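Local atomic coordinates of tRNA nucleotidyl transferase-related protein (Thermotoga maritima, PDB entry 3H38), a protein that probably adds the CCA sequence to the 3' end of tRNA from CTP and ATP with magnesium, this chain being the C-terminal, nucleotidyltransferase-bearing part of a longer protein. Residues P321-M326 / S334-L339; F264-W269 / L362-L367; R314-S319 / N345-H350. All coordinates share one frame; numbering follows the deposited sequence.

Contact 1: residues P321-M326 / S334-L339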
loop_
_atom_site.group_PDB
_atom_site.type_symbol
_atom_site.label_atom_id
_atom_site.label_comp_id
_atom_site.label_asym_id
_atom_site.label_seq_id
_atom_site.Cartn_x
_atom_site.Cartn_y
_atom_site.Cartn_z
ATOM N N PRO A 321 -8.126 -27.713 -1.840
ATOM C CA PRO A 321 -8.092 -29.049 -1.224
ATOM C C PRO A 321 -7.472 -30.105 -2.150
ATOM O O PRO A 321 -6.685 -30.937 -1.693
ATOM C CB PRO A 321 -9.566 -29.357 -0.981
ATOM C CG PRO A 321 -10.218 -27.999 -0.848
ATOM C CD PRO A 321 -9.477 -27.114 -1.805
ATOM N N ALA A 322 -7.820 -30.069 -3.435
ATOM C CA ALA A 322 -7.246 -31.003 -4.409
ATOM C C ALA A 322 -5.742 -30.801 -4.565
ATOM O O ALA A 322 -4.992 -31.748 -4.803
ATOM C CB ALA A 322 -7.937 -30.857 -5.762
ATOM N N LEU A 323 -5.307 -29.556 -4.426
ATOM C CA LEU A 323 -3.921 -29.226 -4.675
ATOM C C LEU A 323 -3.059 -29.799 -3.571
ATOM O O LEU A 323 -1.983 -30.336 -3.842
ATOM C CB LEU A 323 -3.733 -27.714 -4.767
ATOM C CG LEU A 323 -2.505 -27.190 -5.527
ATOM C CD1 LEU A 323 -2.002 -25.903 -4.871
ATOM C CD2 LEU A 323 -1.380 -28.198 -5.601
ATOM N N LEU A 324 -3.530 -29.688 -2.332
ATOM C CA LEU A 324 -2.789 -30.230 -1.196
ATOM C C LEU A 324 -2.573 -31.723 -1.381
ATOM O O LEU A 324 -1.478 -32.236 -1.156
ATOM C CB LEU A 324 -3.530 -30.008 0.123
ATOM C CG LEU A 324 -3.378 -28.683 0.871
ATOM C CD1 LEU A 324 -1.940 -28.179 0.857
ATOM C CD2 LEU A 324 -4.308 -27.670 0.280
ATOM N N GLU A 325 -3.625 -32.423 -1.781
ATOM C CA GLU A 325 -3.537 -33.859 -1.962
ATOM C C GLU A 325 -2.502 -34.223 -3.010
ATOM O O GLU A 325 -1.749 -35.177 -2.814
ATOM C CB GLU A 325 -4.895 -34.446 -2.338
ATOM C CG GLU A 325 -5.852 -34.614 -1.170
ATOM C CD GLU A 325 -6.947 -35.616 -1.482
ATOM O OE1 GLU A 325 -7.637 -36.066 -0.541
ATOM O OE2 GLU A 325 -7.108 -35.962 -2.674
ATOM N N MET A 326 -2.471 -33.470 -4.114
ATOM C CA MET A 326 -1.520 -33.727 -5.203
ATOM C C MET A 326 -0.069 -33.497 -4.765
ATOM O O MET A 326 0.853 -34.135 -5.269
ATOM C CB MET A 326 -1.784 -32.832 -6.418
ATOM C CG MET A 326 -3.060 -33.054 -7.215
ATOM S SD MET A 326 -3.118 -31.678 -8.410
ATOM C CE MET A 326 -4.807 -31.749 -9.020
ATOM N N SER A 334 2.772 -32.401 -14.501
ATOM C CA SER A 334 1.687 -32.356 -15.483
ATOM C C SER A 334 0.303 -32.252 -14.838
ATOM O O SER A 334 -0.641 -31.749 -15.458
ATOM C CB SER A 334 1.750 -33.556 -16.443
ATOM O OG SER A 334 1.938 -34.788 -15.769
ATOM N N PHE A 335 0.191 -32.716 -13.593
ATOM C CA PHE A 335 -1.100 -32.786 -12.905
ATOM C C PHE A 335 -1.568 -31.501 -12.228
ATOM O O PHE A 335 -2.770 -31.335 -11.976
ATOM C CB PHE A 335 -1.084 -33.900 -11.879
ATOM C CG PHE A 335 -1.261 -35.244 -12.471
ATOM C CD1 PHE A 335 -0.184 -35.913 -13.031
ATOM C CD2 PHE A 335 -2.504 -35.844 -12.481
ATOM C CE1 PHE A 335 -0.341 -37.168 -13.585
ATOM C CE2 PHE A 335 -2.671 -37.096 -13.033
ATOM C CZ PHE A 335 -1.586 -37.760 -13.586
ATOM N N VAL A 336 -0.622 -30.613 -11.925
ATOM C CA VAL A 336 -0.954 -29.320 -11.343
ATOM C C VAL A 336 -0.939 -28.228 -12.416
ATOM O O VAL A 336 -1.135 -27.045 -12.127
ATOM C CB VAL A 336 0.014 -28.941 -10.192
ATOM C CG1 VAL A 336 0.210 -30.125 -9.236
ATOM C CG2 VAL A 336 1.343 -28.471 -10.748
ATOM N N TYR A 337 -0.699 -28.629 -13.659
ATOM C CA TYR A 337 -0.705 -27.659 -14.740
ATOM C C TYR A 337 -2.047 -26.965 -14.781
ATOM O O TYR A 337 -2.108 -25.744 -14.708
ATOM C CB TYR A 337 -0.432 -28.318 -16.087
ATOM C CG TYR A 337 -0.204 -27.334 -17.216
ATOM C CD1 TYR A 337 0.895 -26.485 -17.201
ATOM C CD2 TYR A 337 -1.078 -27.262 -18.304
ATOM C CE1 TYR A 337 1.119 -25.577 -18.227
ATOM C CE2 TYR A 337 -0.859 -26.353 -19.344
ATOM C CZ TYR A 337 0.247 -25.511 -19.295
ATOM O OH TYR A 337 0.497 -24.606 -20.304
ATOM N N PRO A 338 -3.134 -27.743 -14.873
ATOM C CA PRO A 338 -4.440 -27.135 -15.149
ATOM C C PRO A 338 -4.881 -26.160 -14.059
ATOM O O PRO A 338 -5.784 -25.364 -14.291
ATOM C CB PRO A 338 -5.397 -28.343 -15.191
ATOM C CG PRO A 338 -4.523 -29.569 -15.225
ATOM C CD PRO A 338 -3.256 -29.174 -14.540
ATOM N N LEU A 339 -4.257 -26.230 -12.889
ATOM C CA LEU A 339 -4.661 -25.389 -11.765
ATOM C C LEU A 339 -4.048 -23.991 -11.833
ATOM O O LEU A 339 -4.657 -23.009 -11.379
ATOM C CB LEU A 339 -4.308 -26.055 -10.431
ATOM C CG LEU A 339 -5.074 -27.328 -10.068
ATOM C CD1 LEU A 339 -4.728 -27.767 -8.651
ATOM C CD2 LEU A 339 -6.562 -27.077 -10.203
#
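Apolar packing carries the contact between L323 and M326 on one side and V336 and L339 on the other. L339 CD1 is the shared tip: it lies 3.9 Å from L323 CG and also meets the end of the methionine. The two leucines meet at a slant, and L323 CG stands roughly anti to its backbone N (chi1 -157°), which leaves CB and CG as the parts that face L339, while the CD2 branch comes only loosely near V336, 4.4 Å from its CG1. M326 reaches across with its chain extended beyond CG (chi2 173°), so that its thioether arrives in front of the loop. There CE and L339 CD1 meet tip to tip at 4.0 Å. M326 and V336 instead lie alongside each other, pointing opposite ways, with SD 3.8 Å from V336 CG1.

The second kind of contact is polar only on the loop side. M326 SD approaches F335 O at 3.6 Å, and CE is equally near, which makes this a van der Waals touch of the thioether on a backbone carbonyl. With M326 cut back to an alanine, the space beside L339 CD1 and V336 CG1 would probably be left unfilled, and the F335 carbonyl would lose its thioether neighbour.

Partners beyond the two segments extend this packing: L323 rests on F363 and V336 on Y366, both from helix 357-371. Separately, a hydrogen bond from S334 OG to D407 ties the loop to helix 392-407. The arrangement is that of a helix-loop-helix connection in an all-helical domain, where the C-terminal part of helix 309-328 is covered by the loop and the short helix 337-340 that follow it in sequence.

Contact 2: residues F264-W269 / L362-L367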
loop_
_atom_site.group_PDB
_atom_site.type_symbol
_atom_site.label_atom_id
_atom_site.label_comp_id
_atom_site.label_asym_id
_atom_site.label_seq_id
_atom_site.Cartn_x
_atom_site.Cartn_y
_atom_site.Cartn_z
ATOM N N PHE A 264 2.210 -13.663 2.924
ATOM C CA PHE A 264 3.255 -12.642 2.923
ATOM C C PHE A 264 4.641 -13.229 2.763
ATOM O O PHE A 264 5.431 -12.718 1.972
ATOM C CB PHE A 264 3.153 -11.738 4.159
ATOM C CG PHE A 264 2.049 -10.713 4.055
ATOM C CD1 PHE A 264 0.907 -10.810 4.843
ATOM C CD2 PHE A 264 2.137 -9.670 3.115
ATOM C CE1 PHE A 264 -0.121 -9.863 4.734
ATOM C CE2 PHE A 264 1.111 -8.713 2.982
ATOM C CZ PHE A 264 -0.018 -8.798 3.792
ATOM N N ARG A 265 4.918 -14.307 3.492
ATOM C CA ARG A 265 6.185 -15.026 3.362
ATOM C C ARG A 265 6.533 -15.288 1.906
ATOM O O ARG A 265 7.686 -15.128 1.484
ATOM C CB ARG A 265 6.166 -16.377 4.118
ATOM C CG ARG A 265 7.491 -17.175 3.960
ATOM C CD ARG A 265 7.361 -18.730 4.149
ATOM N NE ARG A 265 6.462 -19.037 5.251
ATOM C CZ ARG A 265 5.367 -19.791 5.182
ATOM N NH1 ARG A 265 4.624 -19.932 6.271
ATOM N NH2 ARG A 265 5.024 -20.423 4.064
ATOM N N ASN A 266 5.530 -15.692 1.140
ATOM C CA ASN A 266 5.762 -16.210 -0.191
ATOM C C ASN A 266 5.650 -15.154 -1.265
ATOM O O ASN A 266 6.035 -15.368 -2.414
ATOM C CB ASN A 266 4.812 -17.372 -0.462
ATOM C CG ASN A 266 5.224 -18.630 0.274
ATOM O OD1 ASN A 266 6.385 -19.018 0.229
ATOM N ND2 ASN A 266 4.278 -19.266 0.967
ATOM N N ILE A 267 5.133 -13.999 -0.886
ATOM C CA ILE A 267 4.879 -12.953 -1.861
ATOM C C ILE A 267 6.141 -12.457 -2.597
ATOM O O ILE A 267 6.104 -12.218 -3.807
ATOM C CB ILE A 267 4.048 -11.814 -1.235
ATOM C CG1 ILE A 267 2.550 -12.158 -1.367
ATOM C CG2 ILE A 267 4.380 -10.459 -1.882
ATOM C CD1 ILE A 267 1.615 -11.155 -0.743
ATOM N N PRO A 268 7.271 -12.335 -1.882
ATOM C CA PRO A 268 8.443 -11.779 -2.560
ATOM C C PRO A 268 9.067 -12.807 -3.500
ATOM O O PRO A 268 9.595 -12.428 -4.547
ATOM C CB PRO A 268 9.396 -11.449 -1.404
ATOM C CG PRO A 268 8.611 -11.699 -0.126
ATOM C CD PRO A 268 7.568 -12.688 -0.486
ATOM N N TRP A 269 9.001 -14.084 -3.127
ATOM C CA TRP A 269 9.437 -15.173 -4.005
ATOM C C TRP A 269 8.621 -15.169 -5.294
ATOM O O TRP A 269 8.986 -15.825 -6.256
ATOM C CB TRP A 269 9.267 -16.525 -3.307
ATOM C CG TRP A 269 9.801 -17.724 -4.068
ATOM C CD1 TRP A 269 10.964 -18.390 -3.817
ATOM C CD2 TRP A 269 9.185 -18.409 -5.171
ATOM N NE1 TRP A 269 11.119 -19.431 -4.697
ATOM C CE2 TRP A 269 10.041 -19.467 -5.539
ATOM C CE3 TRP A 269 8.000 -18.227 -5.888
ATOM C CZ2 TRP A 269 9.752 -20.341 -6.584
ATOM C CZ3 TRP A 269 7.714 -19.092 -6.927
ATOM C CH2 TRP A 269 8.587 -20.139 -7.265
ATOM N N LEU A 362 7.921 -28.064 -3.142
ATOM C CA LEU A 362 7.649 -28.753 -4.382
ATOM C C LEU A 362 6.842 -27.950 -5.364
ATOM O O LEU A 362 7.304 -27.641 -6.444
ATOM C CB LEU A 362 6.781 -29.958 -4.054
ATOM C CG LEU A 362 6.771 -31.280 -4.807
ATOM C CD1 LEU A 362 5.410 -31.856 -4.790
ATOM C CD2 LEU A 362 7.308 -31.200 -6.178
ATOM N N PHE A 363 5.666 -27.526 -4.943
ATOM C CA PHE A 363 4.845 -26.599 -5.709
ATOM C C PHE A 363 5.646 -25.407 -6.259
ATOM O O PHE A 363 5.467 -25.024 -7.413
ATOM C CB PHE A 363 3.668 -26.142 -4.844
ATOM C CG PHE A 363 2.728 -25.190 -5.532
ATOM C CD1 PHE A 363 1.957 -25.606 -6.606
ATOM C CD2 PHE A 363 2.597 -23.875 -5.084
ATOM C CE1 PHE A 363 1.086 -24.720 -7.224
ATOM C CE2 PHE A 363 1.727 -22.995 -5.702
ATOM C CZ PHE A 363 0.971 -23.418 -6.770
ATOM N N LYS A 364 6.544 -24.843 -5.452
ATOM C CA LYS A 364 7.354 -23.710 -5.902
ATOM C C LYS A 364 8.129 -24.036 -7.176
ATOM O O LYS A 364 8.298 -23.181 -8.050
ATOM C CB LYS A 364 8.340 -23.282 -4.818
ATOM C CG LYS A 364 7.777 -22.317 -3.818
ATOM C CD LYS A 364 8.799 -21.966 -2.759
ATOM C CE LYS A 364 8.388 -20.716 -1.993
ATOM N NZ LYS A 364 9.518 -20.260 -1.138
ATOM N N SER A 365 8.766 -25.198 -7.229
ATOM C CA SER A 365 9.442 -25.603 -8.446
ATOM C C SER A 365 8.551 -26.039 -9.567
ATOM O O SER A 365 8.733 -25.657 -10.688
ATOM C CB SER A 365 10.578 -26.580 -8.218
ATOM O OG SER A 365 11.804 -25.909 -8.459
ATOM N N TYR A 366 7.554 -26.825 -9.249
ATOM C CA TYR A 366 6.628 -27.218 -10.297
ATOM C C TYR A 366 6.225 -25.959 -11.055
ATOM O O TYR A 366 6.070 -25.963 -12.277
ATOM C CB TYR A 366 5.396 -27.882 -9.689
ATOM C CG TYR A 366 5.553 -29.364 -9.455
ATOM C CD1 TYR A 366 4.445 -30.173 -9.228
ATOM C CD2 TYR A 366 6.809 -29.962 -9.486
ATOM C CE1 TYR A 366 4.588 -31.542 -9.021
ATOM C CE2 TYR A 366 6.961 -31.322 -9.285
ATOM C CZ TYR A 366 5.847 -32.112 -9.050
ATOM O OH TYR A 366 5.996 -33.473 -8.845
ATOM N N LEU A 367 6.073 -24.879 -10.301
ATOM C CA LEU A 367 5.679 -23.574 -10.812
ATOM C C LEU A 367 6.739 -23.006 -11.755
ATOM O O LEU A 367 6.426 -22.405 -12.792
ATOM C CB LEU A 367 5.521 -22.643 -9.615
ATOM C CG LEU A 367 4.432 -21.583 -9.504
ATOM C CD1 LEU A 367 3.109 -22.041 -10.105
ATOM C CD2 LEU A 367 4.274 -21.258 -8.027
#
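W269 turns its CG anti to the backbone N (chi1 -175°), while K364 sets CG beside its own N and then runs fully extended, which lays the lysine chain over one face of the indole. The pair joins helices 254-274 and 357-371 in the C-terminal helical region, two nearly parallel helices whose short segments cross at -25° with axes 12.8 Å apart. At that spacing, long side chains have to span the gap.

Aliphatic and charged parts of K364 both use the ring. CE stands 3.8 Å from the centroid of the five-membered ring, almost on its normal, in a CH-pi contact. NZ makes a cation-pi interaction with the same centroid at 3.9 Å, tilted farther from the normal. Lower in the chain, CB and CG lie by the six-membered ring, near CZ2, so the lysine follows the length of the indole.

The ammonium group has a stronger mate in E360, one helical turn earlier, with which it forms a salt bridge; E360 also pairs with R265. Bound to both, the E360 carboxylate probably offsets the repulsion between the like charges of R265 and K364. N266 crosses the lysine end at a slant, its OD1 3.4 Å from K364 CE, and L367 CD2 adds an apolar touch on W269 CZ3 at 4.2 Å. At its far end the indole reaches the lysine backbone, with W269 CH2 3.2 Å from K364 O.

Contact 3: residues R314-S319 / N345-H350; sequences RHVEKS and NETICH
Helix segments 314-319 and 345-350 run at a crossing angle of -26° with their axes 10.0 Å apart, and come nearest at V316 and H350, whose CA atoms are 7.0 Å apart. This is buried helix-helix packing in the all-helical C-terminal region, where helix 345-352 lies between helices 309-328 and 254-274.

V316 is the residue pressed into the interface. Its side chain packs against one face of the H350 imidazole, though the exact closeness of the two in the model is doubtful. The CG2 methyl also meets T347 CG2 at 3.5 Å, so V316 bridges T347 and H350, which are one turn apart on the opposing helix. The valine and each of its two partners lie alongside one another, pointing opposite ways. The imidazole is enclosed further by H285, whose ring meets it with planes at about 70°, and by E289 in the loop.

E317 lies next to this pair, and its carboxylate takes a hydrogen bond at OE1 from the backbone N of F290. Within helix 309-328, H315 O accepts two bonds, from S319 N at 2.9 Å and from S319 OG at 3.0 Å. These donors come from opposite faces of the carbonyl plane, and S319 OG sits 36° above it.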
loop_
_atom_site.group_PDB
_atom_site.type_symbol
_atom_site.label_atom_id
_atom_site.label_comp_id
_atom_site.label_asym_id
_atom_site.label_seq_id
_atom_site.Cartn_x
_atom_site.Cartn_y
_atom_site.Cartn_z
ATOM N N ARG A 314 -12.382 -18.026 -6.455
ATOM C CA ARG A 314 -13.178 -19.236 -6.404
ATOM C C ARG A 314 -12.425 -20.413 -6.988
ATOM O O ARG A 314 -12.530 -21.529 -6.487
ATOM C CB ARG A 314 -14.521 -19.027 -7.098
ATOM C CG ARG A 314 -15.442 -18.178 -6.252
ATOM C CD ARG A 314 -16.809 -17.999 -6.862
ATOM N NE ARG A 314 -17.744 -17.510 -5.850
ATOM C CZ ARG A 314 -18.867 -16.857 -6.128
ATOM N NH1 ARG A 314 -19.661 -16.448 -5.145
ATOM N NH2 ARG A 314 -19.195 -16.618 -7.390
ATOM N N HIS A 315 -11.646 -20.165 -8.032
ATOM C CA HIS A 315 -10.810 -21.221 -8.579
ATOM C C HIS A 315 -9.885 -21.760 -7.486
ATOM O O HIS A 315 -9.775 -22.965 -7.304
ATOM C CB HIS A 315 -10.018 -20.719 -9.793
ATOM C CG HIS A 315 -9.097 -21.746 -10.389
ATOM N ND1 HIS A 315 -9.529 -23.003 -10.783
ATOM C CD2 HIS A 315 -7.776 -21.707 -10.678
ATOM C CE1 HIS A 315 -8.515 -23.683 -11.274
ATOM N NE2 HIS A 315 -7.435 -22.920 -11.230
ATOM N N VAL A 316 -9.251 -20.866 -6.727
ATOM C CA VAL A 316 -8.306 -21.298 -5.697
ATOM C C VAL A 316 -9.036 -21.952 -4.530
ATOM O O VAL A 316 -8.677 -23.046 -4.098
ATOM C CB VAL A 316 -7.376 -20.131 -5.222
ATOM C CG1 VAL A 316 -6.482 -20.544 -4.051
ATOM C CG2 VAL A 316 -6.520 -19.649 -6.371
ATOM N N GLU A 317 -10.085 -21.308 -4.032
ATOM C CA GLU A 317 -10.787 -21.880 -2.890
ATOM C C GLU A 317 -11.349 -23.251 -3.222
ATOM O O GLU A 317 -11.445 -24.106 -2.351
ATOM C CB GLU A 317 -11.873 -20.949 -2.343
ATOM C CG GLU A 317 -13.017 -20.679 -3.297
ATOM C CD GLU A 317 -13.932 -19.562 -2.811
ATOM O OE1 GLU A 317 -13.435 -18.438 -2.529
ATOM O OE2 GLU A 317 -15.156 -19.815 -2.714
ATOM N N LYS A 318 -11.705 -23.471 -4.483
ATOM C CA LYS A 318 -12.307 -24.747 -4.868
ATOM C C LYS A 318 -11.255 -25.805 -5.175
ATOM O O LYS A 318 -11.423 -26.965 -4.811
ATOM C CB LYS A 318 -13.270 -24.577 -6.048
ATOM C CG LYS A 318 -14.569 -23.869 -5.675
ATOM C CD LYS A 318 -15.448 -23.633 -6.895
ATOM C CE LYS A 318 -16.746 -22.940 -6.514
ATOM N NZ LYS A 318 -17.593 -23.766 -5.601
ATOM N N SER A 319 -10.162 -25.402 -5.818
ATOM C CA SER A 319 -9.113 -26.352 -6.205
ATOM C C SER A 319 -8.030 -26.543 -5.139
ATOM O O SER A 319 -7.139 -27.389 -5.287
ATOM C CB SER A 319 -8.461 -25.933 -7.525
ATOM O OG SER A 319 -7.487 -24.934 -7.311
ATOM N N ASN A 345 -0.441 -13.578 -11.045
ATOM C CA ASN A 345 0.486 -13.643 -9.924
ATOM C C ASN A 345 -0.239 -13.698 -8.594
ATOM O O ASN A 345 0.198 -14.369 -7.667
ATOM C CB ASN A 345 1.376 -12.409 -9.927
ATOM C CG ASN A 345 2.397 -12.435 -11.033
ATOM O OD1 ASN A 345 3.343 -11.645 -11.029
ATOM N ND2 ASN A 345 2.220 -13.353 -11.991
ATOM N N GLU A 346 -1.345 -12.962 -8.495
ATOM C CA GLU A 346 -2.081 -12.886 -7.242
ATOM C C GLU A 346 -2.668 -14.248 -6.883
ATOM O O GLU A 346 -2.631 -14.661 -5.716
ATOM C CB GLU A 346 -3.161 -11.797 -7.301
ATOM C CG GLU A 346 -2.593 -10.375 -7.249
ATOM C CD GLU A 346 -1.890 -9.968 -8.538
ATOM O OE1 GLU A 346 -2.370 -10.337 -9.627
ATOM O OE2 GLU A 346 -0.859 -9.269 -8.470
ATOM N N THR A 347 -3.193 -14.939 -7.895
ATOM C CA THR A 347 -3.722 -16.280 -7.725
ATOM C C THR A 347 -2.609 -17.211 -7.252
ATOM O O THR A 347 -2.837 -18.134 -6.471
ATOM C CB THR A 347 -4.302 -16.830 -9.043
ATOM O OG1 THR A 347 -5.526 -16.154 -9.350
ATOM C CG2 THR A 347 -4.577 -18.341 -8.924
ATOM N N ILE A 348 -1.401 -16.958 -7.732
ATOM C CA ILE A 348 -0.277 -17.808 -7.371
ATOM C C ILE A 348 -0.037 -17.674 -5.886
ATOM O O ILE A 348 -0.052 -18.670 -5.156
ATOM C CB ILE A 348 0.997 -17.426 -8.145
ATOM C CG1 ILE A 348 0.948 -18.001 -9.566
ATOM C CG2 ILE A 348 2.228 -17.904 -7.414
ATOM C CD1 ILE A 348 2.192 -17.733 -10.366
ATOM N N CYS A 349 0.163 -16.433 -5.445
ATOM C CA CYS A 349 0.314 -16.115 -4.024
ATOM C C CYS A 349 -0.764 -16.820 -3.216
ATOM O O CYS A 349 -0.494 -17.436 -2.181
ATOM C CB CYS A 349 0.158 -14.610 -3.816
ATOM S SG CYS A 349 1.275 -13.589 -4.789
ATOM N N HIS A 350 -1.993 -16.711 -3.718
ATOM C CA HIS A 350 -3.165 -17.297 -3.094
ATOM C C HIS A 350 -2.963 -18.810 -2.953
ATOM O O HIS A 350 -3.264 -19.386 -1.920
ATOM C CB HIS A 350 -4.398 -16.956 -3.946
ATOM C CG HIS A 350 -5.707 -17.315 -3.323
ATOM N ND1 HIS A 350 -5.831 -17.729 -2.008
ATOM C CD2 HIS A 350 -6.972 -17.282 -3.822
ATOM C CE1 HIS A 350 -7.101 -17.960 -1.738
ATOM N NE2 HIS A 350 -7.816 -17.704 -2.824
#

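Overall arrangement
All three contacts lie in the helical C-terminal region, on the same side of the chain's centre and away from the nucleotide and metal sites. Helix 309-328 serves contacts 1 and 3, whose centres are 12 Å apart, and L339 O of contact 1 probably bonds H315 NE2 of contact 3 at 2.8 Å. Contact 2 lies 15 Å from contact 1 and 13 Å from contact 3, centre to centre; I267 on C349 and L367 on I348 link it to the latter. Along the chain the helices come in the order 254-274, 309-328, 337-340, 345-352, 357-371. Contact 2, between segments 93 residues apart, therefore joins the ends of this run into one helical body.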